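Putative adenosine kinase (Schistosoma mansoni, PDB 3VAS) probably catalyses the ATP-dependent phosphorylation of adenosine to AMP, binding the nucleoside in a buried pocket. Local coordinates at residues F28-D36 with T154-L162. Residues are numbered along the deposited sequence; the frame is centred on the assembly and turned at random.
Sequences FGMGNPLLD and TYLGAACDL. With ADN (adenosine), chain C.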
ATOM      1  N   PHE A  28       7.953   4.207   9.999  1.00 27.06           N
ATOM      2  CA  PHE A  28       8.805   3.309   9.223  1.00 26.49           C
ATOM      3  C   PHE A  28       7.975   2.463   8.268  1.00 24.14           C
ATOM      4  O   PHE A  28       6.957   1.894   8.657  1.00 24.45           O
ATOM      5  CB  PHE A  28       9.608   2.390  10.153  1.00 24.99           C
ATOM      6  CG  PHE A  28      10.470   1.383   9.426  1.00 27.03           C
ATOM      7  CD1 PHE A  28      11.803   1.657   9.161  1.00 27.21           C
ATOM      8  CD2 PHE A  28       9.948   0.161   9.017  1.00 23.70           C
ATOM      9  CE1 PHE A  28      12.596   0.740   8.493  1.00 27.65           C
ATOM     10  CE2 PHE A  28      10.733  -0.757   8.349  1.00 24.53           C
ATOM     11  CZ  PHE A  28      12.060  -0.470   8.088  1.00 27.55           C
ATOM     12  N   GLY A  29       8.424   2.370   7.022  1.00 22.02           N
ATOM     13  CA  GLY A  29       7.833   1.444   6.075  1.00 21.74           C
ATOM     14  C   GLY A  29       8.884   0.539   5.455  1.00 21.15           C
ATOM     15  O   GLY A  29      10.042   0.933   5.307  1.00 20.83           O
ATOM     16  N   MET A  30       8.494  -0.685   5.120  1.00 23.86           N
ATOM     17  CA  MET A  30       9.314  -1.537   4.258  1.00 24.02           C
ATOM     18  C   MET A  30       8.421  -2.097   3.164  1.00 22.21           C
ATOM     19  O   MET A  30       7.260  -2.402   3.415  1.00 22.38           O
ATOM     20  CB  MET A  30      10.008  -2.663   5.038  1.00 26.96           C
ATOM     21  CG  MET A  30       9.075  -3.689   5.681  1.00 31.40           C
ATOM     22  SD  MET A  30       9.924  -5.202   6.221  1.00 46.96           S
ATOM     23  CE  MET A  30       9.956  -6.158   4.723  1.00 31.29           C
ATOM     24  N   GLY A  31       8.942  -2.214   1.946  1.00 23.35           N
ATOM     25  CA  GLY A  31       8.121  -2.708   0.853  1.00 24.21           C
ATOM     26  C   GLY A  31       8.827  -3.000  -0.457  1.00 25.50           C
ATOM     27  O   GLY A  31      10.045  -3.200  -0.505  1.00 24.17           O
ATOM     28  N   ASN A  32       8.039  -3.032  -1.528  1.00 20.31           N
ATOM     29  CA  ASN A  32       8.561  -3.284  -2.861  1.00 18.80           C
ATOM     30  C   ASN A  32       8.624  -1.986  -3.667  1.00 18.56           C
ATOM     31  O   ASN A  32       7.598  -1.468  -4.105  1.00 18.63           O
ATOM     32  CB  ASN A  32       7.684  -4.316  -3.580  1.00 17.45           C
ATOM     33  CG  ASN A  32       7.354  -5.517  -2.701  1.00 19.22           C
ATOM     34  OD1 ASN A  32       8.170  -5.941  -1.881  1.00 20.48           O
ATOM     35  ND2 ASN A  32       6.154  -6.065  -2.867  1.00 16.73           N
ATOM     36  N   PRO A  33       9.832  -1.438  -3.850  1.00 19.99           N
ATOM     37  CA  PRO A  33       9.904  -0.203  -4.638  1.00 19.11           C
ATOM     38  C   PRO A  33       9.875  -0.545  -6.117  1.00 20.06           C
ATOM     39  O   PRO A  33      10.727  -1.298  -6.597  1.00 20.08           O
ATOM     40  CB  PRO A  33      11.247   0.406  -4.221  1.00 17.47           C
ATOM     41  CG  PRO A  33      12.068  -0.746  -3.767  1.00 18.84           C
ATOM     42  CD  PRO A  33      11.137  -1.833  -3.291  1.00 19.57           C
ATOM     43  N   LEU A  34       8.884  -0.018  -6.826  1.00 19.46           N
ATOM     44  CA  LEU A  34       8.647  -0.422  -8.206  1.00 20.80           C
ATOM     45  C   LEU A  34       8.493   0.780  -9.125  1.00 22.88           C
ATOM     46  O   LEU A  34       8.068   1.857  -8.703  1.00 21.56           O
ATOM     47  CB  LEU A  34       7.386  -1.289  -8.293  1.00 21.73           C
ATOM     48  CG  LEU A  34       7.297  -2.524  -7.393  1.00 21.36           C
ATOM     49  CD1 LEU A  34       5.871  -3.072  -7.376  1.00 20.40           C
ATOM     50  CD2 LEU A  34       8.284  -3.599  -7.849  1.00 18.19           C
ATOM     51  N   LEU A  35       8.838   0.593 -10.393  1.00 23.39           N
ATOM     52  CA  LEU A  35       8.585   1.622 -11.386  1.00 21.34           C
ATOM     53  C   LEU A  35       7.245   1.348 -12.058  1.00 21.84           C
ATOM     54  O   LEU A  35       7.025   0.261 -12.599  1.00 23.24           O
ATOM     55  CB  LEU A  35       9.703   1.652 -12.425  1.00 19.66           C
ATOM     56  CG  LEU A  35       9.573   2.745 -13.487  1.00 23.33           C
ATOM     57  CD1 LEU A  35       9.918   4.104 -12.896  1.00 25.28           C
ATOM     58  CD2 LEU A  35      10.441   2.439 -14.692  1.00 22.77           C
ATOM     59  N   ASP A  36       6.341   2.321 -12.009  1.00 22.16           N
ATOM     60  CA  ASP A  36       5.081   2.224 -12.742  1.00 22.23           C
ATOM     61  C   ASP A  36       5.271   2.630 -14.200  1.00 23.76           C
ATOM     62  O   ASP A  36       5.863   3.668 -14.500  1.00 21.18           O
ATOM     63  CB  ASP A  36       3.993   3.087 -12.098  1.00 21.84           C
ATOM     64  CG  ASP A  36       3.486   2.509 -10.783  1.00 26.65           C
ATOM     65  OD1 ASP A  36       3.866   1.364 -10.445  1.00 26.85           O
ATOM     66  OD2 ASP A  36       2.693   3.196 -10.094  1.00 27.63           O
ATOM     67  N   THR A 154       2.438  -6.910 -12.449  1.00 19.69           N
ATOM     68  CA  THR A 154       3.640  -6.578 -11.701  1.00 18.97           C
ATOM     69  C   THR A 154       4.762  -7.598 -11.863  1.00 21.04           C
ATOM     70  O   THR A 154       4.561  -8.791 -11.650  1.00 19.33           O
ATOM     71  CB  THR A 154       3.328  -6.448 -10.203  1.00 17.96           C
ATOM     72  OG1 THR A 154       2.369  -5.402 -10.014  1.00 17.84           O
ATOM     73  CG2 THR A 154       4.589  -6.125  -9.418  1.00 17.46           C
ATOM     74  N   TYR A 155       5.936  -7.113 -12.252  1.00 19.51           N
ATOM     75  CA  TYR A 155       7.154  -7.917 -12.236  1.00 20.71           C
ATOM     76  C   TYR A 155       8.016  -7.440 -11.072  1.00 20.57           C
ATOM     77  O   TYR A 155       8.628  -6.375 -11.138  1.00 19.26           O
ATOM     78  CB  TYR A 155       7.926  -7.784 -13.553  1.00 26.06           C
ATOM     79  CG  TYR A 155       9.148  -8.683 -13.617  1.00 32.18           C
ATOM     80  CD1 TYR A 155       9.013 -10.052 -13.806  1.00 34.38           C
ATOM     81  CD2 TYR A 155      10.431  -8.164 -13.475  1.00 33.42           C
ATOM     82  CE1 TYR A 155      10.116 -10.884 -13.853  1.00 38.22           C
ATOM     83  CE2 TYR A 155      11.546  -8.992 -13.522  1.00 36.79           C
ATOM     84  CZ  TYR A 155      11.379 -10.349 -13.714  1.00 40.49           C
ATOM     85  OH  TYR A 155      12.473 -11.185 -13.765  1.00 46.86           O
ATOM     86  N   LEU A 156       8.039  -8.221 -10.001  1.00 18.74           N
ATOM     87  CA  LEU A 156       8.667  -7.795  -8.755  1.00 20.30           C
ATOM     88  C   LEU A 156      10.170  -7.556  -8.875  1.00 23.23           C
ATOM     89  O   LEU A 156      10.701  -6.643  -8.240  1.00 24.11           O
ATOM     90  CB  LEU A 156       8.365  -8.790  -7.635  1.00 20.11           C
ATOM     91  CG  LEU A 156       6.929  -8.709  -7.103  1.00 22.88           C
ATOM     92  CD1 LEU A 156       6.651  -9.817  -6.093  1.00 17.17           C
ATOM     93  CD2 LEU A 156       6.678  -7.345  -6.486  1.00 16.65           C
ATOM     94  N   GLY A 157      10.842  -8.372  -9.686  1.00 23.12           N
ATOM     95  CA  GLY A 157      12.263  -8.206  -9.952  1.00 23.12           C
ATOM     96  C   GLY A 157      13.118  -8.093  -8.702  1.00 25.19           C
ATOM     97  O   GLY A 157      13.056  -8.948  -7.815  1.00 20.50           O
ATOM     98  N   ALA A 158      13.892  -7.015  -8.619  1.00 20.94           N
ATOM     99  CA  ALA A 158      14.825  -6.809  -7.513  1.00 27.03           C
ATOM    100  C   ALA A 158      14.166  -6.816  -6.130  1.00 28.91           C
ATOM    101  O   ALA A 158      14.798  -7.209  -5.147  1.00 20.86           O
ATOM    102  CB  ALA A 158      15.605  -5.522  -7.718  1.00 25.58           C
ATOM    103  N   ALA A 159      12.904  -6.391  -6.063  1.00 19.38           N
ATOM    104  CA  ALA A 159      12.164  -6.321  -4.802  1.00 20.58           C
ATOM    105  C   ALA A 159      12.084  -7.651  -4.045  1.00 22.43           C
ATOM    106  O   ALA A 159      11.939  -7.660  -2.823  1.00 22.42           O
ATOM    107  CB  ALA A 159      10.763  -5.757  -5.037  1.00 22.63           C
ATOM    108  N   CYS A 160      12.179  -8.767  -4.769  1.00 22.08           N
ATOM    109  CA  CYS A 160      12.161 -10.096  -4.156  1.00 22.69           C
ATOM    110  C   CYS A 160      13.375 -10.359  -3.277  1.00 25.85           C
ATOM    111  O   CYS A 160      13.294 -11.124  -2.312  1.00 23.94           O
ATOM    112  CB  CYS A 160      12.089 -11.189  -5.224  1.00 22.33           C
ATOM    113  SG  CYS A 160      10.529 -11.249  -6.112  1.00 35.05           S
ATOM    114  N   ASP A 161      14.497  -9.733  -3.617  1.00 26.31           N
ATOM    115  CA  ASP A 161      15.758  -9.986  -2.926  1.00 28.57           C
ATOM    116  C   ASP A 161      15.856  -9.317  -1.558  1.00 27.02           C
ATOM    117  O   ASP A 161      16.862  -9.471  -0.865  1.00 27.54           O
ATOM    118  CB  ASP A 161      16.947  -9.580  -3.802  1.00 32.00           C
ATOM    119  CG  ASP A 161      17.376 -10.685  -4.754  1.00 38.81           C
ATOM    120  OD1 ASP A 161      16.555 -11.581  -5.046  1.00 41.69           O
ATOM    121  OD2 ASP A 161      18.538 -10.657  -5.212  1.00 42.29           O
ATOM    122  N   LEU A 162      14.820  -8.576  -1.170  1.00 23.65           N
ATOM    123  CA  LEU A 162      14.795  -7.954   0.151  1.00 24.17           C
ATOM    124  C   LEU A 162      14.885  -9.037   1.220  1.00 28.05           C
ATOM    125  O   LEU A 162      14.067  -9.959   1.252  1.00 25.68           O
ATOM    126  CB  LEU A 162      13.527  -7.127   0.337  1.00 21.19           C
ATOM    127  CG  LEU A 162      13.312  -6.509   1.718  1.00 22.71           C
ATOM    128  CD1 LEU A 162      14.361  -5.434   2.014  1.00 22.09           C
ATOM    129  CD2 LEU A 162      11.907  -5.948   1.810  1.00 19.12           C
TER
HETATM  130  O5' ADN C 401      -1.904   1.069  -5.506  1.00 27.17           O
HETATM  131  C5' ADN C 401      -1.292   1.270  -6.779  1.00 25.47           C
HETATM  132  C4' ADN C 401       0.187   0.974  -6.729  1.00 23.30           C
HETATM  133  O4' ADN C 401       0.394  -0.413  -6.419  1.00 17.99           O
HETATM  134  C3' ADN C 401       0.976   1.229  -8.019  1.00 22.74           C
HETATM  135  O3' ADN C 401       1.791   2.392  -7.860  1.00 20.24           O
HETATM  136  C2' ADN C 401       1.884  -0.014  -8.163  1.00 23.49           C
HETATM  137  O2' ADN C 401       3.247   0.275  -8.382  1.00 25.17           O
HETATM  138  C1' ADN C 401       1.683  -0.748  -6.836  1.00 21.13           C
HETATM  139  N9  ADN C 401       1.808  -2.203  -6.921  1.00 17.71           N
HETATM  140  C8  ADN C 401       1.283  -2.993  -7.838  1.00 18.02           C
HETATM  141  N7  ADN C 401       1.707  -4.369  -7.530  1.00 19.53           N
HETATM  142  C5  ADN C 401       2.527  -4.328  -6.363  1.00 15.85           C
HETATM  143  C6  ADN C 401       3.186  -5.325  -5.650  1.00 14.75           C
HETATM  144  N6  ADN C 401       3.095  -6.694  -6.079  1.00 15.22           N
HETATM  145  N1  ADN C 401       3.937  -4.989  -4.530  1.00 15.86           N
HETATM  146  C2  ADN C 401       4.028  -3.684  -4.117  1.00 16.76           C
HETATM  147  N3  ADN C 401       3.376  -2.702  -4.817  1.00 17.32           N
HETATM  148  C4  ADN C 401       2.619  -3.053  -5.963  1.00 16.30           C
HETATM  149  O   HOH W   1      11.784  -4.829  -1.711  1.00 17.94           O
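Met30 opens the contact by laying its terminal methyl against Leu162, CE to CD2 3.5 Å; the bend at chi3, -84°, turns that methyl onto the leucine, and the two side chains cross at a slant. No direct hydrogen bond joins 28-36 to 154-162. A water links them instead, donating to Gly31 O at 2.7 Å and to Ala159 O at 3.0 Å. Asn32 has two jobs: its CB packs on the methyl of Ala159 (CB to CB, 3.7 Å), while its amide ND2 donates to adenine N1 of the bound adenosine at 3.0 Å, nearly straight at 166°. Thr191, hydrogen-bonded to Asn32 OD1, fixes the amide from its other end. A type II' turn from Leu156 to Ala159, closed by Ala159 N to Leu156 O, brings the alanine methyl to Asn32. Leu34 splits its branches: CD1 sits over the face of the adenine, 3.5 Å from C4, and touches Thr154 CG2, whereas CD2 packs against Leu156 O, Leu156 CD2 and Ala159 CB. Beyond it, ribose O3' donates to Asp36 OD2 at 2.5 Å; OD1 approaches O2' too closely for the exact length to be trusted. From 154-162, Thr154 OG1 lies 2.8 Å from adenine N7. Asn32, Leu34, Asp36, Thr154 and Leu156 thus line the nucleoside pocket. The contact itself is flanked by helix 189-205, which meets Met30, Leu156 and Leu162, by strand 101-107 against Pro33, and by strand 138-145, whose Val141 touches Leu34, Asp36 and Thr154.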